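Local coordinates for protein GCN5-related N-acetyltransferase (Brucella melitensis biovar Abortus 2308, PDB 3TCV) that probably transfers an acetyl group from acetyl-CoA to an amine, perhaps the N-terminal amine of serine- or alanine-ended protein substrates, at residues E47-Q52 with E86-K91. Numbering follows the deposited sequence.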
ATOM      1  N   GLU B  47     -19.052  -6.982  17.556  1.00 23.75           N
ATOM      2  CA  GLU B  47     -19.617  -5.717  18.009  1.00 24.90           C
ATOM      3  C   GLU B  47     -18.612  -4.577  17.821  1.00 24.26           C
ATOM      4  O   GLU B  47     -17.414  -4.743  18.097  1.00 23.53           O
ATOM      5  CB  GLU B  47     -20.001  -5.833  19.485  1.00 25.70           C
ATOM      6  CG  GLU B  47     -21.170  -6.780  19.713  1.00 26.68           C
ATOM      7  CD  GLU B  47     -21.551  -6.925  21.169  1.00 27.94           C
ATOM      8  OE1 GLU B  47     -20.965  -6.246  22.030  1.00 30.04           O
ATOM      9  OE2 GLU B  47     -22.440  -7.741  21.453  1.00 29.21           O
ATOM     10  N   PRO B  48     -19.090  -3.406  17.364  1.00 25.09           N
ATOM     11  CA  PRO B  48     -18.194  -2.262  17.264  1.00 24.68           C
ATOM     12  C   PRO B  48     -17.467  -2.044  18.590  1.00 24.15           C
ATOM     13  O   PRO B  48     -18.108  -2.052  19.647  1.00 23.55           O
ATOM     14  CB  PRO B  48     -19.150  -1.105  16.954  1.00 25.67           C
ATOM     15  CG  PRO B  48     -20.243  -1.770  16.194  1.00 25.97           C
ATOM     16  CD  PRO B  48     -20.447  -3.071  16.906  1.00 25.71           C
ATOM     17  N   LEU B  49     -16.150  -1.894  18.547  1.00 22.66           N
ATOM     18  CA  LEU B  49     -15.382  -1.904  19.795  1.00 22.88           C
ATOM     19  C   LEU B  49     -15.830  -0.717  20.669  1.00 23.60           C
ATOM     20  O   LEU B  49     -15.910   0.402  20.185  1.00 23.89           O
ATOM     21  CB  LEU B  49     -13.880  -1.850  19.530  1.00 22.01           C
ATOM     22  CG  LEU B  49     -12.939  -1.948  20.723  1.00 21.88           C
ATOM     23  CD1 LEU B  49     -13.156  -3.253  21.440  1.00 22.01           C
ATOM     24  CD2 LEU B  49     -11.478  -1.792  20.281  1.00 21.34           C
ATOM     25  N   ASN B  50     -16.114  -1.007  21.933  1.00 24.82           N
ATOM     26  CA  ASN B  50     -16.559  -0.010  22.929  1.00 26.39           C
ATOM     27  C   ASN B  50     -15.824  -0.249  24.250  1.00 26.36           C
ATOM     28  O   ASN B  50     -15.873  -1.343  24.814  1.00 26.24           O
ATOM     29  CB  ASN B  50     -18.083  -0.084  23.103  1.00 27.43           C
ATOM     30  CG  ASN B  50     -18.606   0.842  24.198  1.00 28.83           C
ATOM     31  OD1 ASN B  50     -18.591   0.487  25.362  1.00 28.47           O
ATOM     32  ND2 ASN B  50     -19.082   2.030  23.814  1.00 29.97           N
ATOM     33  N   ALA B  51     -15.149   0.793  24.734  1.00 27.53           N
ATOM     34  CA  ALA B  51     -14.281   0.680  25.883  1.00 27.46           C
ATOM     35  C   ALA B  51     -15.009   0.182  27.124  1.00 28.24           C
ATOM     36  O   ALA B  51     -14.524  -0.727  27.791  1.00 27.37           O
ATOM     37  CB  ALA B  51     -13.591   2.010  26.161  1.00 28.12           C
ATOM     38  N   GLN B  52     -16.166   0.772  27.423  1.00 29.11           N
ATOM     39  CA  GLN B  52     -16.938   0.424  28.624  1.00 29.91           C
ATOM     40  C   GLN B  52     -17.521  -0.984  28.519  1.00 30.13           C
ATOM     41  O   GLN B  52     -17.466  -1.750  29.472  1.00 29.10           O
ATOM     42  CB  GLN B  52     -18.049   1.464  28.883  1.00 30.91           C
ATOM     43  N   GLU B  86      -6.053   0.999  28.933  1.00 20.64           N
ATOM     44  CA  GLU B  86      -7.090   1.971  28.604  1.00 21.72           C
ATOM     45  C   GLU B  86      -6.767   2.927  27.449  1.00 20.90           C
ATOM     46  O   GLU B  86      -7.632   3.153  26.624  1.00 21.49           O
ATOM     47  CB  GLU B  86      -7.534   2.768  29.850  1.00 23.24           C
ATOM     48  CG  GLU B  86      -8.884   3.462  29.664  1.00 24.83           C
ATOM     49  CD  GLU B  86     -10.080   2.520  29.545  1.00 25.83           C
ATOM     50  OE1 GLU B  86     -10.039   1.371  30.028  1.00 27.62           O
ATOM     51  OE2 GLU B  86     -11.122   2.940  28.968  1.00 28.91           O
ATOM     52  N   PRO B  87      -5.547   3.476  27.378  1.00 20.35           N
ATOM     53  CA  PRO B  87      -5.276   4.393  26.266  1.00 20.67           C
ATOM     54  C   PRO B  87      -5.448   3.761  24.882  1.00 20.30           C
ATOM     55  O   PRO B  87      -6.095   4.347  24.022  1.00 20.07           O
ATOM     56  CB  PRO B  87      -3.820   4.793  26.491  1.00 20.80           C
ATOM     57  CG  PRO B  87      -3.670   4.724  27.972  1.00 20.98           C
ATOM     58  CD  PRO B  87      -4.456   3.499  28.364  1.00 20.70           C
ATOM     59  N   TRP B  88      -4.870   2.585  24.686  1.00 19.56           N
ATOM     60  CA  TRP B  88      -5.057   1.860  23.411  1.00 19.33           C
ATOM     61  C   TRP B  88      -6.488   1.542  23.157  1.00 19.27           C
ATOM     62  O   TRP B  88      -6.969   1.667  22.033  1.00 19.87           O
ATOM     63  CB  TRP B  88      -4.213   0.580  23.336  1.00 18.79           C
ATOM     64  CG  TRP B  88      -4.392  -0.127  22.000  1.00 18.64           C
ATOM     65  CD1 TRP B  88      -3.643   0.035  20.835  1.00 19.15           C
ATOM     66  CD2 TRP B  88      -5.423  -1.097  21.654  1.00 18.34           C
ATOM     67  NE1 TRP B  88      -4.140  -0.758  19.828  1.00 18.66           N
ATOM     68  CE2 TRP B  88      -5.204  -1.458  20.252  1.00 18.54           C
ATOM     69  CE3 TRP B  88      -6.496  -1.668  22.333  1.00 18.29           C
ATOM     70  CZ2 TRP B  88      -6.024  -2.363  19.596  1.00 18.34           C
ATOM     71  CZ3 TRP B  88      -7.299  -2.588  21.659  1.00 18.22           C
ATOM     72  CH2 TRP B  88      -7.067  -2.913  20.311  1.00 18.25           C
ATOM     73  N   LEU B  89      -7.200   1.111  24.191  1.00 20.00           N
ATOM     74  CA  LEU B  89      -8.591   0.734  24.065  1.00 20.22           C
ATOM     75  C   LEU B  89      -9.448   1.918  23.631  1.00 21.03           C
ATOM     76  O   LEU B  89     -10.289   1.803  22.738  1.00 20.65           O
ATOM     77  CB  LEU B  89      -9.097   0.198  25.408  1.00 20.86           C
ATOM     78  CG  LEU B  89     -10.557  -0.211  25.457  1.00 21.18           C
ATOM     79  CD1 LEU B  89     -10.810  -1.430  24.562  1.00 20.47           C
ATOM     80  CD2 LEU B  89     -10.932  -0.490  26.903  1.00 21.96           C
ATOM     81  N   ASP B  90      -9.255   3.059  24.288  1.00 21.69           N
ATOM     82  CA  ASP B  90     -10.016   4.263  23.937  1.00 23.00           C
ATOM     83  C   ASP B  90      -9.743   4.723  22.499  1.00 23.03           C
ATOM     84  O   ASP B  90     -10.664   5.067  21.756  1.00 23.70           O
ATOM     85  CB  ASP B  90      -9.710   5.383  24.926  1.00 23.89           C
ATOM     86  CG  ASP B  90     -10.143   5.037  26.333  1.00 25.03           C
ATOM     87  OD1 ASP B  90     -10.838   4.010  26.508  1.00 26.76           O
ATOM     88  OD2 ASP B  90      -9.769   5.771  27.274  1.00 26.47           O
ATOM     89  N   LYS B  91      -8.480   4.755  22.107  1.00 23.36           N
ATOM     90  CA  LYS B  91      -8.133   5.174  20.745  1.00 24.23           C
ATOM     91  C   LYS B  91      -8.755   4.217  19.721  1.00 23.23           C
ATOM     92  O   LYS B  91      -9.370   4.654  18.735  1.00 22.80           O
ATOM     93  CB  LYS B  91      -6.632   5.222  20.574  1.00 26.39           C
ATOM     94  CG  LYS B  91      -6.188   5.750  19.234  1.00 28.90           C
ATOM     95  CD  LYS B  91      -4.672   5.687  19.132  1.00 31.62           C
ATOM     96  CE  LYS B  91      -4.190   6.372  17.861  1.00 34.11           C
ATOM     97  NZ  LYS B  91      -2.834   5.871  17.524  1.00 36.67           N
TER
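Leu49 reaches helix 82-94 with both arms of its forked end. Its CG stands anti to the backbone N (chi1 -176°), which carries the methyls out to the helix, where CD1 lies 4.3 Å from Leu89 CD1 and CD2 approaches the Trp88 ring obliquely, 4.5 Å from CZ3. A branched apolar chain suits this buried spot, because one methyl can serve each neighbour; Phe100 and Ala102 of strand 99-105 touch the same leucine, and Phe100 meets the Trp88 ring edge-to-face. Asn50 follows as the N-cap of helix 51-61, its OD1 accepting a hydrogen bond from Lys53 N, as a short amide chain does at a helix start. The chain thus passes from strand 44-48 into the first helix of the GNAT fold, and helix 82-94 packs beside this junction on the way to strand 99-105, which pairs antiparallel with 44-48. Ala51, in the first turn, has only a methyl, and that small size lets the helices come near: its CA is 5.9 Å from Asp90 CA. Leu89 rests its branched end on Ala51 CA and CB, with CG 3.8 Å and CD2 3.7 Å from CB. Asp90 OD1 (3.4 Å) and Glu86 OE2 (3.9 Å) border the same Ala51 CB. Glu86 OE2 and Asp90 OD1 lie 2.7 Å apart, so one acid probably carries a proton; Arg82 holds Glu86 OE1 in a salt bridge.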